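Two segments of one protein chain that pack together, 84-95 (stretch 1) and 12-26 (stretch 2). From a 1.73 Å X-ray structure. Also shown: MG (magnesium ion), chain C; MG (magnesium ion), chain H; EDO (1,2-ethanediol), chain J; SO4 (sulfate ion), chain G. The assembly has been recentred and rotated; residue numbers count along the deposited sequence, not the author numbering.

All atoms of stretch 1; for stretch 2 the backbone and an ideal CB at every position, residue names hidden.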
ATOM      1  N   SER A  84      15.355  11.366   4.445  1.00 19.46           N
ATOM      2  CA  SER A  84      16.343  12.288   3.848  1.00 20.49           C
ATOM      3  C   SER A  84      15.937  12.691   2.432  1.00 20.21           C
ATOM      4  O   SER A  84      16.661  12.435   1.464  1.00 21.10           O
ATOM      5  CB  SER A  84      17.722  11.622   3.831  1.00 21.25           C
ATOM      6  OG  SER A  84      18.026  11.070   5.100  1.00 24.25           O
ATOM      7  N   THR A  85      14.766  13.314   2.325  1.00 19.23           N
ATOM      8  CA  THR A  85      14.199  13.760   1.062  1.00 18.35           C
ATOM      9  C   THR A  85      13.423  15.063   1.276  1.00 18.19           C
ATOM     10  O   THR A  85      13.283  15.533   2.410  1.00 18.19           O
ATOM     11  CB  THR A  85      13.147  12.755   0.552  1.00 18.54           C
ATOM     12  OG1 THR A  85      12.080  12.706   1.501  1.00 16.83           O
ATOM     13  CG2 THR A  85      13.735  11.357   0.372  1.00 19.22           C
ATOM     14  N   ASN A  86      12.872  15.581   0.179  1.00 17.02           N
ATOM     15  CA  ASN A  86      11.977  16.733   0.184  1.00 16.48           C
ATOM     16  C   ASN A  86      10.528  16.350   0.433  1.00 15.09           C
ATOM     17  O   ASN A  86       9.633  17.155   0.212  1.00 16.30           O
ATOM     18  CB  ASN A  86      12.089  17.517  -1.136  1.00 16.37           C
ATOM     19  CG  ASN A  86      11.623  16.725  -2.353  1.00 19.53           C
ATOM     20  OD1 ASN A  86      11.417  15.504  -2.290  1.00 21.04           O
ATOM     21  ND2 ASN A  86      11.451  17.425  -3.485  1.00 21.87           N
ATOM     22  N   LEU A  87      10.293  15.133   0.912  1.00 13.55           N
ATOM     23  CA  LEU A  87       8.930  14.666   1.140  1.00 11.90           C
ATOM     24  C   LEU A  87       8.456  15.099   2.512  1.00 11.15           C
ATOM     25  O   LEU A  87       9.259  15.282   3.413  1.00 13.14           O
ATOM     26  CB  LEU A  87       8.891  13.143   1.075  1.00 10.56           C
ATOM     27  CG  LEU A  87       9.257  12.560  -0.282  1.00 11.17           C
ATOM     28  CD1 LEU A  87       9.303  11.005  -0.142  1.00 11.51           C
ATOM     29  CD2 LEU A  87       8.301  13.024  -1.383  1.00 11.52           C
ATOM     30  N   PRO A  88       7.149  15.251   2.691  1.00 11.35           N
ATOM     31  CA  PRO A  88       6.062  15.081   1.730  1.00 10.77           C
ATOM     32  C   PRO A  88       5.738  16.352   0.955  1.00 12.37           C
ATOM     33  O   PRO A  88       6.082  17.449   1.394  1.00 12.01           O
ATOM     34  CB  PRO A  88       4.890  14.737   2.631  1.00  9.96           C
ATOM     35  CG  PRO A  88       5.177  15.534   3.891  1.00 11.18           C
ATOM     36  CD  PRO A  88       6.645  15.563   4.043  1.00 10.61           C
ATOM     37  N   TYR A  89       5.062  16.196  -0.172  1.00 12.06           N
ATOM     38  CA  TYR A  89       4.597  17.321  -0.967  1.00 12.44           C
ATOM     39  C   TYR A  89       3.677  16.829  -2.080  1.00 12.57           C
ATOM     40  O   TYR A  89       3.740  15.661  -2.496  1.00 12.35           O
ATOM     41  CB  TYR A  89       5.783  18.091  -1.571  1.00 13.22           C
ATOM     42  CG  TYR A  89       6.464  17.420  -2.744  1.00 14.28           C
ATOM     43  CD1 TYR A  89       5.941  17.528  -4.021  1.00 15.48           C
ATOM     44  CD2 TYR A  89       7.643  16.705  -2.571  1.00 16.55           C
ATOM     45  CE1 TYR A  89       6.565  16.919  -5.117  1.00 15.66           C
ATOM     46  CE2 TYR A  89       8.263  16.081  -3.641  1.00 15.76           C
ATOM     47  CZ  TYR A  89       7.711  16.204  -4.923  1.00 16.91           C
ATOM     48  OH  TYR A  89       8.347  15.612  -5.993  1.00 19.07           O
ATOM     49  N   GLY A  90       2.824  17.727  -2.566  1.00 12.16           N
ATOM     50  CA  GLY A  90       2.058  17.472  -3.770  1.00 12.31           C
ATOM     51  C   GLY A  90       0.698  16.862  -3.525  1.00 11.90           C
ATOM     52  O   GLY A  90       0.245  16.785  -2.389  1.00 12.02           O
ATOM     53  N   ARG A  91       0.067  16.433  -4.610  1.00 11.25           N
ATOM     54  CA  ARG A  91      -1.345  16.035  -4.600  1.00 11.38           C
ATOM     55  C   ARG A  91      -1.504  14.532  -4.380  1.00 10.47           C
ATOM     56  O   ARG A  91      -0.692  13.967  -3.681  1.00  9.88           O
ATOM     57  CB  ARG A  91      -2.067  16.573  -5.854  1.00 12.02           C
ATOM     58  CG  ARG A  91      -1.480  16.190  -7.181  1.00 13.12           C
ATOM     59  CD  ARG A  91      -2.236  16.891  -8.330  1.00 14.44           C
ATOM     60  NE  ARG A  91      -1.834  16.400  -9.643  1.00 18.40           N
ATOM     61  CZ  ARG A  91      -2.260  15.254 -10.200  1.00 20.93           C
ATOM     62  NH1 ARG A  91      -3.104  14.428  -9.578  1.00 20.95           N
ATOM     63  NH2 ARG A  91      -1.841  14.924 -11.410  1.00 23.67           N
ATOM     64  N   THR A  92      -2.559  13.911  -4.903  1.00  9.63           N
ATOM     65  CA  THR A  92      -2.863  12.500  -4.577  1.00 10.35           C
ATOM     66  C   THR A  92      -3.209  11.712  -5.839  1.00  9.60           C
ATOM     67  O   THR A  92      -4.380  11.361  -6.066  1.00  9.86           O
ATOM     68  CB  THR A  92      -4.012  12.423  -3.550  1.00  9.51           C
ATOM     69  OG1 THR A  92      -3.755  13.347  -2.470  1.00 11.19           O
ATOM     70  CG2 THR A  92      -4.202  11.004  -3.008  1.00  9.41           C
ATOM     71  N   ASN A  93      -2.176  11.422  -6.626  1.00  9.45           N
ATOM     72  CA  ASN A  93      -2.346  10.748  -7.906  1.00  8.82           C
ATOM     73  C   ASN A  93      -2.313   9.233  -7.675  1.00  8.82           C
ATOM     74  O   ASN A  93      -1.387   8.541  -8.112  1.00  8.43           O
ATOM     75  CB  ASN A  93      -1.251  11.184  -8.861  1.00  8.74           C
ATOM     76  CG  ASN A  93      -1.531  10.828 -10.319  1.00  8.04           C
ATOM     77  OD1 ASN A  93      -2.408  10.035 -10.651  1.00  9.62           O
ATOM     78  ND2 ASN A  93      -0.737  11.403 -11.188  1.00  8.06           N
ATOM     79  N   LEU A  94      -3.347   8.733  -7.008  1.00  9.28           N
ATOM     80  CA  LEU A  94      -3.491   7.292  -6.771  1.00  9.04           C
ATOM     81  C   LEU A  94      -3.586   6.530  -8.081  1.00  9.51           C
ATOM     82  O   LEU A  94      -3.053   5.420  -8.199  1.00  8.88           O
ATOM     83  CB  LEU A  94      -4.731   6.985  -5.927  1.00  8.83           C
ATOM     84  CG  LEU A  94      -4.978   5.490  -5.640  1.00  9.73           C
ATOM     85  CD1 LEU A  94      -3.805   4.896  -4.916  1.00 10.57           C
ATOM     86  CD2 LEU A  94      -6.288   5.288  -4.866  1.00  8.94           C
ATOM     87  N   SER A  95      -4.264   7.096  -9.071  1.00  8.68           N
ATOM     88  CA  SER A  95      -4.460   6.369 -10.323  1.00  8.95           C
ATOM     89  C   SER A  95      -3.124   6.075 -11.024  1.00  8.65           C
ATOM     90  O   SER A  95      -2.957   4.985 -11.561  1.00  8.42           O
ATOM     91  CB  SER A  95      -5.473   7.088 -11.229  1.00  9.56           C
ATOM     92  OG  SER A  95      -4.983   8.361 -11.641  1.00 11.53           O
ATOM     93  N   UNK A  12       3.150  -2.124  -2.230  1.00  7.73           N
ATOM     94  CA  UNK A  12       2.933  -1.048  -1.260  1.00  7.46           C
ATOM     95  C   UNK A  12       2.920   0.322  -1.977  1.00  7.51           C
ATOM     96  O   UNK A  12       3.928   0.727  -2.580  1.00  8.26           O
ATOM     97  CB  UNK A  12       4.017  -1.079  -0.180  1.00  7.46           C
ATOM     98  N   UNK A  13       1.786   1.039  -1.910  1.00  6.88           N
ATOM     99  CA  UNK A  13       1.649   2.337  -2.560  1.00  7.32           C
ATOM    100  C   UNK A  13       1.471   3.349  -1.444  1.00  7.62           C
ATOM    101  O   UNK A  13       0.444   3.355  -0.753  1.00  8.31           O
ATOM    102  CB  UNK A  13       0.483   2.369  -3.550  1.00  7.32           C
ATOM    103  N   UNK A  14       2.484   4.197  -1.266  1.00  8.07           N
ATOM    104  CA  UNK A  14       2.545   5.072  -0.087  1.00  9.33           C
ATOM    105  C   UNK A  14       2.326   6.531  -0.498  1.00  9.01           C
ATOM    106  O   UNK A  14       3.158   7.122  -1.162  1.00  9.61           O
ATOM    107  CB  UNK A  14       3.888   4.919   0.630  1.00  9.33           C
ATOM    108  N   UNK A  15       1.167   7.061  -0.127  1.00  9.43           N
ATOM    109  CA  UNK A  15       0.788   8.453  -0.344  1.00  9.62           C
ATOM    110  C   UNK A  15       1.841   9.339   0.324  1.00  9.23           C
ATOM    111  O   UNK A  15       2.160   9.136   1.501  1.00  9.79           O
ATOM    112  CB  UNK A  15      -0.610   8.742   0.206  1.00  9.62           C
ATOM    113  N   UNK A  16       2.401  10.292  -0.425  1.00  9.09           N
ATOM    114  CA  UNK A  16       3.407  11.233   0.138  1.00  9.11           C
ATOM    115  C   UNK A  16       2.982  12.700  -0.075  1.00  9.61           C
ATOM    116  O   UNK A  16       3.815  13.608  -0.124  1.00  9.32           O
ATOM    117  CB  UNK A  16       4.775  10.994  -0.505  1.00  9.11           C
ATOM    118  N   UNK A  17       1.672  12.892  -0.111  1.00  9.86           N
ATOM    119  CA  UNK A  17       1.046  14.193  -0.401  1.00  9.69           C
ATOM    120  C   UNK A  17       1.382  15.240   0.669  1.00 10.64           C
ATOM    121  O   UNK A  17       1.645  14.912   1.838  1.00 10.33           O
ATOM    122  CB  UNK A  17      -0.472  14.033  -0.507  1.00  9.69           C
ATOM    123  N   UNK A  18       1.339  16.506   0.255  1.00 11.21           N
ATOM    124  CA  UNK A  18       1.694  17.623   1.167  1.00 12.14           C
ATOM    125  C   UNK A  18       0.841  17.731   2.424  1.00 12.74           C
ATOM    126  O   UNK A  18       1.325  18.172   3.483  1.00 14.16           O
ATOM    127  CB  UNK A  18       1.593  18.948   0.408  1.00 12.14           C
ATOM    128  N   UNK A  19      -0.402  17.274   2.345  1.00 12.63           N
ATOM    129  CA  UNK A  19      -1.341  17.285   3.469  1.00 11.90           C
ATOM    130  C   UNK A  19      -0.824  16.588   4.717  1.00 11.81           C
ATOM    131  O   UNK A  19      -1.241  16.895   5.846  1.00 11.28           O
ATOM    132  CB  UNK A  19      -2.655  16.628   3.043  1.00 11.90           C
ATOM    133  N   UNK A  20       0.079  15.642   4.506  1.00 10.90           N
ATOM    134  CA  UNK A  20       0.650  14.836   5.589  1.00 11.93           C
ATOM    135  C   UNK A  20       1.328  15.663   6.678  1.00 12.95           C
ATOM    136  O   UNK A  20       1.191  15.358   7.859  1.00 12.77           O
ATOM    137  CB  UNK A  20       1.662  13.845   5.010  1.00 11.93           C
ATOM    138  N   UNK A  21       2.037  16.696   6.238  1.00 13.06           N
ATOM    139  CA  UNK A  21       2.927  17.507   7.063  1.00 14.05           C
ATOM    140  C   UNK A  21       4.204  16.740   7.393  1.00 12.88           C
ATOM    141  O   UNK A  21       4.185  15.547   7.737  1.00 12.16           O
ATOM    142  CB  UNK A  21       2.220  17.938   8.350  1.00 14.05           C
ATOM    143  N   UNK A  22       5.320  17.441   7.276  1.00 12.12           N
ATOM    144  CA  UNK A  22       6.631  16.858   7.521  1.00 12.24           C
ATOM    145  C   UNK A  22       6.727  16.132   8.869  1.00 11.70           C
ATOM    146  O   UNK A  22       7.287  15.032   8.934  1.00 11.57           O
ATOM    147  CB  UNK A  22       7.696  17.954   7.452  1.00 12.24           C
ATOM    148  N   UNK A  23       6.182  16.709   9.947  1.00 11.97           N
ATOM    149  CA  UNK A  23       6.385  16.059  11.260  1.00 12.33           C
ATOM    150  C   UNK A  23       5.684  14.692  11.319  1.00 12.07           C
ATOM    151  O   UNK A  23       6.206  13.749  11.888  1.00 12.98           O
ATOM    152  CB  UNK A  23       5.864  16.958  12.383  1.00 12.33           C
ATOM    153  N   UNK A  24       4.529  14.582  10.668  1.00 11.56           N
ATOM    154  CA  UNK A  24       3.815  13.314  10.561  1.00 12.01           C
ATOM    155  C   UNK A  24       4.513  12.334   9.639  1.00 10.92           C
ATOM    156  O   UNK A  24       4.545  11.136   9.934  1.00 12.02           O
ATOM    157  CB  UNK A  24       2.387  13.555  10.067  1.00 12.01           C
ATOM    158  N   UNK A  25       5.096  12.834   8.557  1.00 10.95           N
ATOM    159  CA  UNK A  25       5.887  11.980   7.659  1.00 10.96           C
ATOM    160  C   UNK A  25       7.031  11.309   8.413  1.00 11.31           C
ATOM    161  O   UNK A  25       7.274  10.102   8.307  1.00 11.26           O
ATOM    162  CB  UNK A  25       6.440  12.798   6.490  1.00 10.96           C
ATOM    163  N   UNK A  26       7.741  12.114   9.195  1.00 11.45           N
ATOM    164  CA  UNK A  26       8.921  11.649   9.918  1.00 11.73           C
ATOM    165  C   UNK A  26       8.543  10.790  11.124  1.00 12.40           C
ATOM    166  O   UNK A  26       9.122   9.696  11.339  1.00 11.74           O
ATOM    167  CB  UNK A  26       9.764  12.843  10.372  1.00 11.73           C
TER
HETATM  168 MG    MG C 301      -3.138  13.916   1.347  1.00 11.29          MG
HETATM  169 MG    MG H 306      -4.968   8.843 -13.736  0.50 15.47          MG
HETATM  170  C1  EDO J 308      -0.403   8.411   4.335  1.00 24.46           C
HETATM  171  O1  EDO J 308      -0.481   9.431   3.334  1.00 22.37           O
HETATM  172  C2  EDO J 308       1.056   8.105   4.660  1.00 23.69           C
HETATM  173  O2  EDO J 308       1.757   7.564   3.550  1.00 24.42           O
HETATM  174  S   SO4 G 305      12.949  16.644  10.357  1.00 29.09           S
HETATM  175  O1  SO4 G 305      12.375  16.019  11.539  1.00 30.56           O
HETATM  176  O2  SO4 G 305      13.866  17.728  10.721  1.00 32.45           O
HETATM  177  O3  SO4 G 305      13.705  15.608   9.650  1.00 30.80           O
HETATM  178  O4  SO4 G 305      11.909  17.237   9.547  1.00 27.13           O

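Position 12 lies in a strand, with nothing of stretch 1 within 5.5 Å of its ideal CB, so the contact sets no requirement; it is Leu-12. Position 13 points its CA-to-CB bond toward stretch 1, where the nearest atom to the ideal CB is CD1 of Leu-94, 5.2 Å away. A branched apolar side chain would suit, and Leu-13 brings its CD1 to 4.5 Å from Leu-94 CD1. Position 14 is again out of reach, and is Met-14.

At position 15 the CB points sideways, 5.3 Å from Thr-92 CG2, and a magnesium ion lies further along. A polar or acidic residue is plausible, although a small apolar one could also meet the methyl. The residue is Asp-15. Its OD2 accepts a hydrogen bond from water 1 (2.6 Å from the water O), which also hydrogen-bonds to Thr-92 OG1 (2.7 Å) and binds the magnesium, so the carboxylate serves the metal through water.

Position 16 faces stretch 1, its ideal CB 4.2 Å from Leu-87 CD2 and 4.8 Å from Pro-88 CA. Small or medium apolar side chains such as Ala, Cys or Val would fit. Cys-16 places SG 3.9 Å from Leu-87 CD2. Its backbone O also accepts a hydrogen bond from Tyr-89 N (2.9 Å), joining the two stretches through the backbone, whatever the side chain.

Position 17 is tight: the ideal CB is 3.2 Å from Arg-91 O and 3.4 Å from Gly-90 O, with the magnesium nearby. A small residue able to offer oxygen to the metal is favoured. In Ser-17, OG binds the ion at 2.2 Å and donates to Asp-15 OD1 (2.6 Å), while its backbone N donates to the same OD1 (2.8 Å).

At position 18 an ideal CB would have room, 3.4 Å from Gly-90 N, and the phi/psi of -60/-28° does not demand glycine; Ala or Ser would be equally reasonable. Gly-18 is found, and its N donates to Gly-90 O (2.9 Å, 167°).

Position 19 has no neighbour in stretch 1, but the magnesium invites an oxygen ligand: Ser-19 OG binds it at 2.1 Å. Position 20 points toward Pro-88, its ideal CB 4.1 Å from CG, which suits an apolar residue; Ile-20 packs its CB there at 4.1 Å.

Position 21 points away, and its phi/psi of 74/136° would be easiest for glycine, yet Arg-21 occupies it, at the N-cap position before the helix. At position 22 the CB is sideways, 4.3 Å from Pro-88 CD, with Leu-87 O and a sulfate within range of a long side chain. Lys or Arg would suit. Arg-22 donates from NH1 to Leu-87 O (2.8 Å), and from NE to sulfate O4 (2.9 Å).

Positions 23 and 24 are beyond stretch 1 and hold His-23 and Asn-24. Position 25 points at Pro-88 CD, 3.7 Å from its ideal CB, calling for a large apolar or aromatic group. Trp-25 lays one ring face under Pro-88 N and brings CZ2 to 3.6 Å from Leu-87 CD1. Position 26, free of contact, is Val-26.

Stretch 2 (12-26) LLMDCSGSIRRHNWV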
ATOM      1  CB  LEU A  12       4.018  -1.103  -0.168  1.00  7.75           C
ATOM      2  CG  LEU A  12       3.950   0.011   0.879  1.00  8.81           C
ATOM      3  CD1 LEU A  12       2.642  -0.016   1.662  1.00  8.86           C
ATOM      4  CD2 LEU A  12       5.208  -0.109   1.815  1.00  8.73           C
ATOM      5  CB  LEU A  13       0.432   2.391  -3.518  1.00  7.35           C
ATOM      6  CG  LEU A  13       0.200   1.224  -4.469  1.00 10.10           C
ATOM      7  CD1 LEU A  13      -0.856   1.554  -5.515  1.00  7.59           C
ATOM      8  CD2 LEU A  13       1.439   0.677  -5.138  1.00  9.82           C
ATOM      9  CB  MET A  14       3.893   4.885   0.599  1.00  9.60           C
ATOM     10  CG  MET A  14       4.069   5.709   1.832  1.00 11.03           C
ATOM     11  SD  MET A  14       5.657   5.327   2.591  1.00 14.21           S
ATOM     12  CE  MET A  14       5.516   6.198   4.170  1.00 14.47           C
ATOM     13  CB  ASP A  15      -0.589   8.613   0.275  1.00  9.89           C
ATOM     14  CG  ASP A  15      -1.162  10.033   0.233  1.00  9.36           C
ATOM     15  OD1 ASP A  15      -0.425  11.040   0.242  1.00 10.62           O
ATOM     16  OD2 ASP A  15      -2.405  10.077   0.296  1.00  8.21           O
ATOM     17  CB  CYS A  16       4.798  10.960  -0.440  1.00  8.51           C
ATOM     18  SG  CYS A  16       4.954  11.170  -2.219  1.00  9.57           S
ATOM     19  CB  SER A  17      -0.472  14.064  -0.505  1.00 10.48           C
ATOM     20  OG  SER A  17      -1.077  13.559   0.669  1.00 10.77           O
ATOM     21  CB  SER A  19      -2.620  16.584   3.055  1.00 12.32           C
ATOM     22  OG  SER A  19      -2.316  15.244   2.732  1.00 12.20           O
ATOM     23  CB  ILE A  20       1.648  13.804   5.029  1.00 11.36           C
ATOM     24  CG1 ILE A  20       0.872  12.739   4.228  1.00 10.76           C
ATOM     25  CG2 ILE A  20       2.491  13.154   6.172  1.00 11.36           C
ATOM     26  CD1 ILE A  20       1.766  11.693   3.515  1.00 11.53           C
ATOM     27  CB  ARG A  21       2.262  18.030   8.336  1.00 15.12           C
ATOM     28  CG  ARG A  21       0.934  18.750   8.122  1.00 19.64           C
ATOM     29  CD  ARG A  21       1.108  20.010   7.325  1.00 24.44           C
ATOM     30  NE  ARG A  21      -0.141  20.709   7.041  1.00 27.23           N
ATOM     31  CZ  ARG A  21      -0.809  21.491   7.897  1.00 30.21           C
ATOM     32  NH1 ARG A  21      -0.385  21.690   9.146  1.00 32.55           N
ATOM     33  NH2 ARG A  21      -1.927  22.089   7.493  1.00 30.10           N
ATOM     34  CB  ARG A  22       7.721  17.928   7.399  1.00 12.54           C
ATOM     35  CG  ARG A  22       9.093  17.474   7.701  1.00 13.69           C
ATOM     36  CD  ARG A  22       9.643  16.500   6.693  1.00 13.92           C
ATOM     37  NE  ARG A  22      11.011  16.118   7.032  1.00 14.44           N
ATOM     38  CZ  ARG A  22      11.763  15.265   6.346  1.00 15.74           C
ATOM     39  NH1 ARG A  22      11.301  14.680   5.247  1.00 14.88           N
ATOM     40  NH2 ARG A  22      12.989  14.998   6.763  1.00 15.01           N
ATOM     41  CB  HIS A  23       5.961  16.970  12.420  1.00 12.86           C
ATOM     42  CG  HIS A  23       4.509  17.300  12.431  1.00 11.64           C
ATOM     43  ND1 HIS A  23       3.589  16.510  13.068  1.00 11.26           N
ATOM     44  CD2 HIS A  23       3.826  18.360  11.939  1.00 13.54           C
ATOM     45  CE1 HIS A  23       2.387  17.044  12.936  1.00 12.80           C
ATOM     46  NE2 HIS A  23       2.503  18.178  12.271  1.00 14.65           N
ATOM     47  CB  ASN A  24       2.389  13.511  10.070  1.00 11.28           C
ATOM     48  CG  ASN A  24       1.465  14.017  11.135  1.00 12.28           C
ATOM     49  OD1 ASN A  24       1.611  13.693  12.319  1.00 11.80           O
ATOM     50  ND2 ASN A  24       0.459  14.778  10.724  1.00 13.75           N
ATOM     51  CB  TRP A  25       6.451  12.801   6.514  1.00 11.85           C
ATOM     52  CG  TRP A  25       7.236  12.018   5.543  1.00 11.56           C
ATOM     53  CD1 TRP A  25       8.578  12.013   5.387  1.00 11.55           C
ATOM     54  CD2 TRP A  25       6.711  11.143   4.526  1.00 10.94           C
ATOM     55  NE1 TRP A  25       8.938  11.187   4.363  1.00 11.31           N
ATOM     56  CE2 TRP A  25       7.809  10.630   3.822  1.00 11.64           C
ATOM     57  CE3 TRP A  25       5.420  10.728   4.169  1.00 11.83           C
ATOM     58  CZ2 TRP A  25       7.668   9.732   2.766  1.00 10.93           C
ATOM     59  CZ3 TRP A  25       5.283   9.842   3.123  1.00 11.02           C
ATOM     60  CH2 TRP A  25       6.396   9.355   2.435  1.00 11.16           C
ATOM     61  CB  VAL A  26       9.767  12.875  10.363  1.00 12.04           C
ATOM     62  CG1 VAL A  26      10.860  12.453  11.402  1.00 12.07           C
ATOM     63  CG2 VAL A  26      10.383  13.546   9.138  1.00 10.70           C
TER
HETATM   64  O   HOH W   1      -3.691  12.340   0.012  1.00  8.55           O
HETATM   65  O   HOH W   2      -1.718  17.459  -0.388  1.00 12.97           O
HETATM   66  O   HOH W   3      -3.406  10.153 -13.042  1.00 25.60           O
HETATM   67  O   HOH W   4      -3.481  15.380   0.060  1.00  9.71           O
HETATM   68  O   HOH W   5      -4.953  14.413   2.111  1.00  9.83           O
HETATM   69  O   HOH W   6      -3.664   7.365 -14.129  1.00 17.47           O
HETATM   70  O   HOH W   7      -4.696   9.430 -15.721  1.00 25.19           O
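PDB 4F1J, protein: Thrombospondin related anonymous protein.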